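Local coordinates for protein cytochrome P450 (Zobellia galactanivorans, PDB 6G5O) that belongs to the cytochrome P450 family of haem proteins and carries protoporphyrin IX containing iron in a pocket buried within its largely helical fold, at residues 66-74 with 208-216; 128-136 with 144-152. All coordinates share one frame; numbering follows the deposited sequence.

Contact 1 of 2, residues 66-74 with 208-216; sequences RDTRQIPFE and EEVKGVMVL. With HEM (protoporphyrin IX containing Fe), chain C.
Thr68 sets its methyl CG2 against the Glu208 carboxylate, 3.5 Å from OE2, while its OG1 lies across the aliphatic end of Lys211. Arg69 O lies directly against the helix at Gly212, 3.4 Å from its CA, where no side chain intervenes; a water bridges the same carbonyl to Glu208 O. Gln70 lays its extended chain obliquely over the helix, OE1 3.5 Å from Leu216 CD1 and NE2 across Val215 CG1, with NE2 also over one face of the Arg66 guanidinium. That guanidinium grips Glu74 end-on, and Glu74 OE1 takes two bonds, from Arg66 NH1 and, on its anti lone pair, from Gln70 N. Ile71 N donates to Gly212 O (3.2 Å, 162° at the hydrogen), and Ile71 O receives a CA-H...O contact from Val213. With CG1 anti to the carbonyl carbon (chi1 -62°), Ile71 puts CD1 against Glu209 CG and CB against Val213 CG2. After the cis peptide, Pro72 and Phe73 close over Leu216 CD2, which is 3.7 Å from Phe73 CB and 3.5 Å from the porphyrin methyl CMD. Pro72, Phe73 and Leu216 form part of the haem pocket wall of a P450 fold, where the loop before helix 79-92 meets helix 207-220.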
loop_
_atom_site.group_PDB
_atom_site.type_symbol
_atom_site.label_atom_id
_atom_site.label_comp_id
_atom_site.label_asym_id
_atom_site.label_seq_id
_atom_site.Cartn_x
_atom_site.Cartn_y
_atom_site.Cartn_z
ATOM N N ARG A 66 -6.350 -16.255 -10.792
ATOM C CA ARG A 66 -6.894 -15.244 -11.689
ATOM C C ARG A 66 -6.246 -15.274 -13.056
ATOM O O ARG A 66 -5.118 -15.684 -13.194
ATOM C CB ARG A 66 -6.773 -13.832 -11.063
ATOM C CG ARG A 66 -5.369 -13.207 -11.062
ATOM C CD ARG A 66 -5.364 -11.840 -10.302
ATOM N NE ARG A 66 -4.041 -11.309 -9.963
ATOM C CZ ARG A 66 -3.201 -10.688 -10.803
ATOM N NH1 ARG A 66 -3.524 -10.485 -12.086
ATOM N NH2 ARG A 66 -2.005 -10.268 -10.354
ATOM N N ASP A 67 -6.997 -14.806 -14.046
ATOM C CA ASP A 67 -6.609 -14.809 -15.441
ATOM C C ASP A 67 -6.395 -13.377 -15.983
ATOM O O ASP A 67 -5.692 -13.172 -16.954
ATOM C CB ASP A 67 -7.745 -15.483 -16.252
ATOM N N THR A 68 -7.041 -12.390 -15.374
ATOM C CA THR A 68 -7.061 -11.020 -15.895
ATOM C C THR A 68 -5.803 -10.183 -15.553
ATOM O O THR A 68 -5.426 -10.022 -14.370
ATOM C CB THR A 68 -8.279 -10.286 -15.326
ATOM O OG1 THR A 68 -9.464 -11.059 -15.577
ATOM C CG2 THR A 68 -8.427 -8.872 -15.914
ATOM N N ARG A 69 -5.186 -9.642 -16.597
ATOM C CA ARG A 69 -3.971 -8.838 -16.490
ATOM C C ARG A 69 -4.281 -7.496 -15.817
ATOM O O ARG A 69 -5.172 -6.769 -16.250
ATOM C CB ARG A 69 -3.393 -8.574 -17.880
ATOM C CG ARG A 69 -2.183 -7.650 -17.896
ATOM C CD ARG A 69 -1.547 -7.578 -19.290
ATOM N NE ARG A 69 -1.162 -8.919 -19.752
ATOM C CZ ARG A 69 -0.104 -9.633 -19.329
ATOM N NH1 ARG A 69 0.761 -9.171 -18.427
ATOM N NH2 ARG A 69 0.097 -10.847 -19.815
ATOM N N GLN A 70 -3.553 -7.180 -14.761
ATOM C CA GLN A 70 -3.778 -5.925 -14.056
ATOM C C GLN A 70 -3.068 -4.782 -14.739
ATOM O O GLN A 70 -2.004 -4.972 -15.350
ATOM C CB GLN A 70 -3.419 -6.068 -12.591
ATOM C CG GLN A 70 -4.423 -6.971 -11.929
ATOM C CD GLN A 70 -4.271 -7.150 -10.446
ATOM O OE1 GLN A 70 -3.387 -6.560 -9.806
ATOM N NE2 GLN A 70 -5.163 -7.977 -9.872
ATOM N N ILE A 71 -3.690 -3.607 -14.701
ATOM C CA ILE A 71 -3.255 -2.438 -15.478
ATOM C C ILE A 71 -3.216 -1.170 -14.587
ATOM O O ILE A 71 -4.226 -0.854 -13.963
ATOM C CB ILE A 71 -4.196 -2.231 -16.672
ATOM C CG1 ILE A 71 -4.109 -3.475 -17.594
ATOM C CG2 ILE A 71 -3.829 -0.972 -17.463
ATOM C CD1 ILE A 71 -5.029 -3.454 -18.791
ATOM N N PRO A 72 -2.074 -0.460 -14.517
ATOM C CA PRO A 72 -0.861 -0.696 -15.331
ATOM C C PRO A 72 0.181 -1.660 -14.755
ATOM O O PRO A 72 1.242 -1.859 -15.351
ATOM C CB PRO A 72 -0.204 0.709 -15.375
ATOM C CG PRO A 72 -1.129 1.637 -14.723
ATOM C CD PRO A 72 -1.958 0.810 -13.792
ATOM N N PHE A 73 -0.137 -2.239 -13.611
ATOM C CA PHE A 73 0.744 -3.078 -12.823
ATOM C C PHE A 73 1.513 -4.183 -13.551
ATOM O O PHE A 73 2.706 -4.405 -13.262
ATOM C CB PHE A 73 -0.115 -3.697 -11.754
ATOM C CG PHE A 73 0.601 -4.573 -10.801
ATOM C CD1 PHE A 73 1.731 -4.136 -10.139
ATOM C CD2 PHE A 73 0.056 -5.830 -10.477
ATOM C CE1 PHE A 73 2.355 -4.962 -9.238
ATOM C CE2 PHE A 73 0.666 -6.647 -9.558
ATOM C CZ PHE A 73 1.825 -6.204 -8.939
ATOM N N GLU A 74 0.834 -4.870 -14.477
ATOM C CA GLU A 74 1.397 -6.053 -15.148
ATOM C C GLU A 74 1.652 -5.725 -16.590
ATOM O O GLU A 74 1.384 -6.526 -17.474
ATOM C CB GLU A 74 0.449 -7.281 -14.985
ATOM C CG GLU A 74 0.645 -7.950 -13.629
ATOM C CD GLU A 74 -0.413 -8.956 -13.164
ATOM O OE1 GLU A 74 -1.598 -8.874 -13.569
ATOM O OE2 GLU A 74 -0.030 -9.824 -12.306
ATOM N N GLU A 208 -12.646 -5.721 -20.178
ATOM C CA GLU A 208 -11.517 -6.470 -19.653
ATOM C C GLU A 208 -10.388 -5.561 -19.164
ATOM O O GLU A 208 -9.738 -5.872 -18.137
ATOM C CB GLU A 208 -10.967 -7.458 -20.700
ATOM C CG GLU A 208 -9.755 -8.326 -20.294
ATOM C CD GLU A 208 -10.070 -9.456 -19.275
ATOM O OE1 GLU A 208 -11.201 -9.511 -18.721
ATOM O OE2 GLU A 208 -9.174 -10.314 -19.028
ATOM N N GLU A 209 -10.114 -4.492 -19.903
ATOM C CA GLU A 209 -9.104 -3.524 -19.470
ATOM C C GLU A 209 -9.585 -2.776 -18.226
ATOM O O GLU A 209 -8.823 -2.579 -17.326
ATOM C CB GLU A 209 -8.755 -2.553 -20.586
ATOM C CG GLU A 209 -7.835 -3.183 -21.630
ATOM C CD GLU A 209 -7.839 -2.410 -22.928
ATOM O OE1 GLU A 209 -8.944 -2.148 -23.418
ATOM O OE2 GLU A 209 -6.763 -2.007 -23.431
ATOM N N VAL A 210 -10.849 -2.404 -18.171
ATOM C CA VAL A 210 -11.387 -1.677 -17.024
ATOM C C VAL A 210 -11.288 -2.570 -15.811
ATOM O O VAL A 210 -10.920 -2.110 -14.745
ATOM C CB VAL A 210 -12.836 -1.188 -17.301
ATOM C CG1 VAL A 210 -13.507 -0.569 -16.057
ATOM C CG2 VAL A 210 -12.795 -0.156 -18.406
ATOM N N LYS A 211 -11.545 -3.862 -15.987
ATOM C CA LYS A 211 -11.498 -4.788 -14.879
ATOM C C LYS A 211 -10.067 -4.902 -14.342
ATOM O O LYS A 211 -9.839 -4.993 -13.129
ATOM C CB LYS A 211 -12.016 -6.152 -15.333
ATOM C CG LYS A 211 -12.019 -7.229 -14.264
ATOM C CD LYS A 211 -12.503 -8.554 -14.831
ATOM C CE LYS A 211 -12.406 -9.678 -13.796
ATOM N NZ LYS A 211 -13.165 -10.890 -14.201
ATOM N N GLY A 212 -9.109 -4.912 -15.273
ATOM C CA GLY A 212 -7.682 -4.861 -14.965
ATOM C C GLY A 212 -7.253 -3.691 -14.054
ATOM O O GLY A 212 -6.461 -3.881 -13.126
ATOM N N VAL A 213 -7.803 -2.511 -14.306
ATOM C CA VAL A 213 -7.530 -1.362 -13.486
ATOM C C VAL A 213 -8.255 -1.451 -12.145
ATOM O O VAL A 213 -7.705 -1.090 -11.103
ATOM C CB VAL A 213 -7.991 -0.061 -14.183
ATOM C CG1 VAL A 213 -7.704 1.159 -13.286
ATOM C CG2 VAL A 213 -7.302 0.071 -15.546
ATOM N N MET A 214 -9.509 -1.895 -12.195
ATOM C CA MET A 214 -10.370 -1.856 -11.011
ATOM C C MET A 214 -10.059 -2.917 -9.962
ATOM O O MET A 214 -10.033 -2.610 -8.749
ATOM C CB MET A 214 -11.836 -1.877 -11.407
ATOM C CG MET A 214 -12.328 -0.639 -12.122
ATOM S SD MET A 214 -11.939 0.921 -11.292
ATOM C CE MET A 214 -12.799 0.617 -9.720
ATOM N N VAL A 215 -9.749 -4.140 -10.390
ATOM C CA VAL A 215 -9.322 -5.162 -9.418
ATOM C C VAL A 215 -8.024 -4.735 -8.705
ATOM O O VAL A 215 -7.852 -4.927 -7.485
ATOM C CB VAL A 215 -9.069 -6.539 -10.078
ATOM C CG1 VAL A 215 -8.438 -7.512 -9.068
ATOM C CG2 VAL A 215 -10.355 -7.123 -10.642
ATOM N N LEU A 216 -7.081 -4.223 -9.492
ATOM C CA LEU A 216 -5.838 -3.715 -8.959
ATOM C C LEU A 216 -6.065 -2.615 -7.965
ATOM O O LEU A 216 -5.433 -2.587 -6.938
ATOM C CB LEU A 216 -4.960 -3.195 -10.075
ATOM C CG LEU A 216 -3.730 -2.371 -9.680
ATOM C CD1 LEU A 216 -2.710 -3.203 -8.892
ATOM C CD2 LEU A 216 -3.140 -1.769 -10.966
HETATM C CHA HEM C . 1.941 0.292 -6.947
HETATM C CHB HEM C . 2.761 0.549 -2.193
HETATM C CHC HEM C . -1.659 2.329 -1.494
HETATM C CHD HEM C . -2.687 1.496 -6.095
HETATM C C1A HEM C . 2.548 0.234 -5.712
HETATM C C2A HEM C . 3.887 -0.198 -5.480
HETATM C C3A HEM C . 4.093 -0.110 -4.175
HETATM C C4A HEM C . 2.914 0.352 -3.548
HETATM C CMA HEM C . 5.387 -0.449 -3.512
HETATM C CAA HEM C . 4.947 -0.630 -6.492
HETATM C CBA HEM C . 4.642 -2.034 -6.989
HETATM C CGA HEM C . 5.613 -2.457 -8.068
HETATM O O1A HEM C . 5.281 -3.345 -8.849
HETATM O O2A HEM C . 6.734 -1.937 -8.219
HETATM C C1B HEM C . 1.626 1.058 -1.596
HETATM C C2B HEM C . 1.600 1.414 -0.232
HETATM C C3B HEM C . 0.337 1.906 0.001
HETATM C C4B HEM C . -0.369 1.841 -1.317
HETATM C CMB HEM C . 2.709 1.224 0.758
HETATM C CAB HEM C . -0.310 2.477 1.180
HETATM C CBB HEM C . 0.296 2.817 2.302
HETATM C C1C HEM C . -2.342 2.271 -2.681
HETATM C C2C HEM C . -3.695 2.561 -2.845
HETATM C C3C HEM C . -4.012 2.271 -4.149
HETATM C C4C HEM C . -2.813 1.829 -4.765
HETATM C CMC HEM C . -4.632 3.097 -1.809
HETATM C CAC HEM C . -5.302 2.440 -4.831
HETATM C CBC HEM C . -6.444 2.883 -4.315
HETATM C C1D HEM C . -1.463 1.154 -6.694
HETATM C C2D HEM C . -1.346 0.929 -8.146
HETATM C C3D HEM C . -0.065 0.617 -8.404
HETATM C C4D HEM C . 0.588 0.596 -7.090
HETATM C CMD HEM C . -2.460 1.095 -9.122
HETATM C CAD HEM C . 0.538 0.305 -9.761
HETATM C CBD HEM C . 1.274 1.470 -10.442
HETATM C CGD HEM C . 1.777 1.056 -11.839
HETATM O O1D HEM C . 1.813 -0.177 -12.183
HETATM O O2D HEM C . 2.170 1.913 -12.703
HETATM N NA HEM C . 1.944 0.526 -4.500
HETATM N NB HEM C . 0.458 1.311 -2.189
HETATM N NC HEM C . -1.814 1.801 -3.830
HETATM N ND HEM C . -0.283 0.950 -6.131
HETATM FE FE HEM C . 0.091 1.126 -4.264
HETATM O O HOH W 1 -7.037 -6.700 -18.434
HETATM O O HOH W 2 -0.347 -1.011 -3.712
#

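Contact 2 of 2, residues 128-136 with 144-152; sequences LRLQSRALT and SESETWISW
With CG anti to its carbonyl carbon (chi1 -52°), Trp149 swings its indole toward helix 122-139, while Leu135, whose CG is anti to the backbone N (chi1 -174°), reaches out to meet it. Leu135 CD2 makes a CH-pi contact over one face of the six-membered ring, 4.3 Å from its centroid; the other face of the indole rests on Glu145 O. The edge is met by Ser132 O, 3.4 Å from Trp149 CE3, and Thr136 CG2 approaches CZ3 obliquely. The indole NE1 is hydrogen-bonded to Tyr175 OH of helix 169-185, which helps fix the rotation of the ring. This is a helical hairpin of the P450 helical domain: two segments joined by a short connection, their axes 8.5 Å apart and 143° between directions. The nearest CA atoms are those of Ser132 and Ser146, 5.1 Å apart. Ser132 OG donates back to Leu128 O, and the same OG and CB lie against Ile150 CG1. One turn back, at Arg129, Ile150 CG2 lies over a face of the guanidinium, 3.5 Å from NH1. One water accepts from Arg133 NE and donates to Ser146 OG and Glu147 OE2; Ser146 OG is also hydrogen-bonded to Phe143 O.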
loop_
_atom_site.group_PDB
_atom_site.type_symbol
_atom_site.label_atom_id
_atom_site.label_comp_id
_atom_site.label_asym_id
_atom_site.label_seq_id
_atom_site.Cartn_x
_atom_site.Cartn_y
_atom_site.Cartn_z
ATOM N N LEU A 128 -10.401 -0.415 8.877
ATOM C CA LEU A 128 -11.255 -0.916 7.791
ATOM C C LEU A 128 -12.398 0.042 7.430
ATOM O O LEU A 128 -12.719 0.230 6.252
ATOM C CB LEU A 128 -11.823 -2.279 8.160
ATOM C CG LEU A 128 -12.877 -2.887 7.238
ATOM C CD1 LEU A 128 -12.344 -3.180 5.832
ATOM C CD2 LEU A 128 -13.409 -4.182 7.846
ATOM N N ARG A 129 -13.000 0.660 8.435
ATOM C CA ARG A 129 -14.048 1.661 8.205
ATOM C C ARG A 129 -13.504 2.933 7.519
ATOM O O ARG A 129 -14.130 3.465 6.609
ATOM C CB ARG A 129 -14.708 2.102 9.521
ATOM C CG ARG A 129 -16.028 1.425 9.925
ATOM C CD ARG A 129 -15.797 0.094 10.599
ATOM N NE ARG A 129 -16.994 -0.514 11.153
ATOM C CZ ARG A 129 -17.206 -1.837 11.252
ATOM N NH1 ARG A 129 -16.306 -2.733 10.826
ATOM N NH2 ARG A 129 -18.342 -2.288 11.791
ATOM N N LEU A 130 -12.413 3.488 8.043
ATOM C CA LEU A 130 -11.803 4.653 7.440
ATOM C C LEU A 130 -11.386 4.349 5.962
ATOM O O LEU A 130 -11.692 5.115 5.074
ATOM C CB LEU A 130 -10.613 5.078 8.289
ATOM C CG LEU A 130 -9.866 6.378 8.005
ATOM C CD1 LEU A 130 -8.859 6.636 9.119
ATOM C CD2 LEU A 130 -9.138 6.295 6.678
ATOM N N GLN A 131 -10.743 3.225 5.723
ATOM C CA GLN A 131 -10.256 2.844 4.385
ATOM C C GLN A 131 -11.390 2.708 3.359
ATOM O O GLN A 131 -11.334 3.318 2.279
ATOM C CB GLN A 131 -9.426 1.550 4.463
ATOM C CG GLN A 131 -8.860 1.031 3.124
ATOM C CD GLN A 131 -9.794 0.052 2.405
ATOM O OE1 GLN A 131 -10.469 -0.711 3.052
ATOM N NE2 GLN A 131 -9.796 0.060 1.063
ATOM N N SER A 132 -12.440 1.967 3.735
ATOM C CA SER A 132 -13.634 1.776 2.904
ATOM C C SER A 132 -14.374 3.083 2.626
ATOM O O SER A 132 -14.869 3.326 1.489
ATOM C CB SER A 132 -14.592 0.825 3.624
ATOM O OG SER A 132 -14.015 -0.462 3.736
ATOM N N ARG A 133 -14.518 3.922 3.654
ATOM C CA ARG A 133 -15.177 5.182 3.407
ATOM C C ARG A 133 -14.327 6.086 2.501
ATOM O O ARG A 133 -14.846 6.734 1.579
ATOM C CB ARG A 133 -15.540 5.869 4.716
ATOM C CG ARG A 133 -16.632 5.128 5.452
ATOM C CD ARG A 133 -16.890 5.693 6.835
ATOM N NE ARG A 133 -17.741 4.765 7.581
ATOM C CZ ARG A 133 -17.962 4.831 8.900
ATOM N NH1 ARG A 133 -17.415 5.813 9.660
ATOM N NH2 ARG A 133 -18.724 3.900 9.467
ATOM N N ALA A 134 -13.025 6.161 2.761
ATOM C CA ALA A 134 -12.172 7.013 1.938
ATOM C C ALA A 134 -12.176 6.544 0.476
ATOM O O ALA A 134 -12.031 7.340 -0.419
ATOM C CB ALA A 134 -10.779 7.023 2.480
ATOM N N LEU A 135 -12.401 5.263 0.247
ATOM C CA LEU A 135 -12.363 4.709 -1.121
ATOM C C LEU A 135 -13.568 5.145 -1.964
ATOM O O LEU A 135 -13.458 5.204 -3.201
ATOM C CB LEU A 135 -12.237 3.202 -1.085
ATOM C CG LEU A 135 -12.040 2.466 -2.436
ATOM C CD1 LEU A 135 -10.776 2.956 -3.129
ATOM C CD2 LEU A 135 -12.017 0.953 -2.287
ATOM N N THR A 136 -14.695 5.517 -1.313
ATOM C CA THR A 136 -15.860 6.034 -2.017
ATOM C C THR A 136 -15.565 7.378 -2.705
ATOM O O THR A 136 -16.137 7.688 -3.811
ATOM C CB THR A 136 -17.071 6.219 -1.088
ATOM O OG1 THR A 136 -16.737 7.143 -0.037
ATOM C CG2 THR A 136 -17.481 4.870 -0.471
ATOM N N SER A 144 -22.675 4.911 0.635
ATOM C CA SER A 144 -23.214 3.641 1.168
ATOM C C SER A 144 -22.535 2.390 0.603
ATOM O O SER A 144 -22.648 1.307 1.168
ATOM C CB SER A 144 -24.700 3.568 0.857
ATOM O OG SER A 144 -24.883 3.313 -0.530
ATOM N N GLU A 145 -21.825 2.527 -0.519
ATOM C CA GLU A 145 -21.100 1.371 -1.083
ATOM C C GLU A 145 -20.014 0.862 -0.123
ATOM O O GLU A 145 -19.605 -0.293 -0.195
ATOM C CB GLU A 145 -20.514 1.741 -2.452
ATOM C CG GLU A 145 -20.195 0.567 -3.360
ATOM C CD GLU A 145 -21.399 -0.285 -3.741
ATOM O OE1 GLU A 145 -21.169 -1.463 -4.092
ATOM O OE2 GLU A 145 -22.549 0.215 -3.729
ATOM N N SER A 146 -19.539 1.733 0.772
ATOM C CA SER A 146 -18.556 1.354 1.796
ATOM C C SER A 146 -19.005 0.209 2.703
ATOM O O SER A 146 -18.149 -0.565 3.199
ATOM C CB SER A 146 -18.212 2.552 2.679
ATOM O OG SER A 146 -19.322 2.985 3.426
ATOM N N GLU A 147 -20.329 0.094 2.921
ATOM C CA GLU A 147 -20.902 -1.002 3.750
ATOM C C GLU A 147 -20.662 -2.369 3.115
ATOM O O GLU A 147 -20.337 -3.355 3.783
ATOM C CB GLU A 147 -22.404 -0.792 4.019
ATOM C CG GLU A 147 -22.727 0.319 5.001
ATOM C CD GLU A 147 -22.023 0.178 6.371
ATOM O OE1 GLU A 147 -21.751 -0.958 6.847
ATOM O OE2 GLU A 147 -21.721 1.231 6.961
ATOM N N THR A 148 -20.780 -2.431 1.804
ATOM C CA THR A 148 -20.426 -3.645 1.106
ATOM C C THR A 148 -18.986 -4.024 1.371
ATOM O O THR A 148 -18.676 -5.187 1.717
ATOM C CB THR A 148 -20.666 -3.483 -0.399
ATOM O OG1 THR A 148 -22.039 -3.101 -0.598
ATOM C CG2 THR A 148 -20.324 -4.771 -1.143
ATOM N N TRP A 149 -18.088 -3.053 1.214
ATOM C CA TRP A 149 -16.652 -3.322 1.367
ATOM C C TRP A 149 -16.310 -3.674 2.818
ATOM O O TRP A 149 -15.524 -4.573 3.077
ATOM C CB TRP A 149 -15.825 -2.136 0.840
ATOM C CG TRP A 149 -16.220 -1.756 -0.551
ATOM C CD1 TRP A 149 -16.731 -2.582 -1.504
ATOM C CD2 TRP A 149 -16.182 -0.453 -1.134
ATOM N NE1 TRP A 149 -17.029 -1.872 -2.635
ATOM C CE2 TRP A 149 -16.676 -0.568 -2.442
ATOM C CE3 TRP A 149 -15.770 0.803 -0.670
ATOM C CZ2 TRP A 149 -16.768 0.512 -3.301
ATOM C CZ3 TRP A 149 -15.836 1.868 -1.514
ATOM C CH2 TRP A 149 -16.348 1.727 -2.820
ATOM N N ILE A 150 -16.913 -2.989 3.751
ATOM C CA ILE A 150 -16.719 -3.348 5.161
ATOM C C ILE A 150 -17.179 -4.784 5.498
ATOM O O ILE A 150 -16.487 -5.497 6.221
ATOM C CB ILE A 150 -17.427 -2.347 6.073
ATOM C CG1 ILE A 150 -16.727 -0.995 5.979
ATOM C CG2 ILE A 150 -17.410 -2.846 7.516
ATOM C CD1 ILE A 150 -17.583 0.168 6.431
ATOM N N SER A 151 -18.309 -5.219 4.936
ATOM C CA SER A 151 -18.793 -6.610 5.116
ATOM C C SER A 151 -17.846 -7.688 4.662
ATOM O O SER A 151 -17.835 -8.774 5.235
ATOM C CB SER A 151 -20.121 -6.823 4.383
ATOM O OG SER A 151 -21.157 -6.160 5.085
ATOM N N TRP A 152 -17.066 -7.434 3.621
ATOM C CA TRP A 152 -16.061 -8.402 3.205
ATOM C C TRP A 152 -15.043 -8.731 4.312
ATOM O O TRP A 152 -14.495 -9.825 4.331
ATOM C CB TRP A 152 -15.289 -7.863 2.000
ATOM C CG TRP A 152 -16.091 -7.657 0.748
ATOM C CD1 TRP A 152 -17.301 -8.198 0.451
ATOM C CD2 TRP A 152 -15.705 -6.893 -0.398
ATOM N NE1 TRP A 152 -17.712 -7.800 -0.797
ATOM C CE2 TRP A 152 -16.744 -7.011 -1.348
ATOM C CE3 TRP A 152 -14.581 -6.124 -0.720
ATOM C CZ2 TRP A 152 -16.701 -6.381 -2.584
ATOM C CZ3 TRP A 152 -14.531 -5.508 -1.967
ATOM C CH2 TRP A 152 -15.588 -5.635 -2.877
HETATM O O HOH W 3 -19.489 3.110 6.204
#

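Contact 1 and contact 2 approach different edges of the haem, their centres 21 Å apart and their nearest atoms about 7 Å apart, without touching. Along the chain the 128-136/144-152 hairpin is nested inside the long loop that 66-74 and 208-216 close, so a local pairing sits within a distant one. Both reach the cofactor: contact 1 through Pro72, Phe73 and Leu216, with Phe73 CA 3.2 Å from the propionate oxygen O1D, contact 2 through Leu135, whose side chain is about 4 Å from the haem. Helix 169-185 touches both: Tyr173 packs on Val215 of contact 1, and Tyr175 meets Trp152 edge-to-face in contact 2.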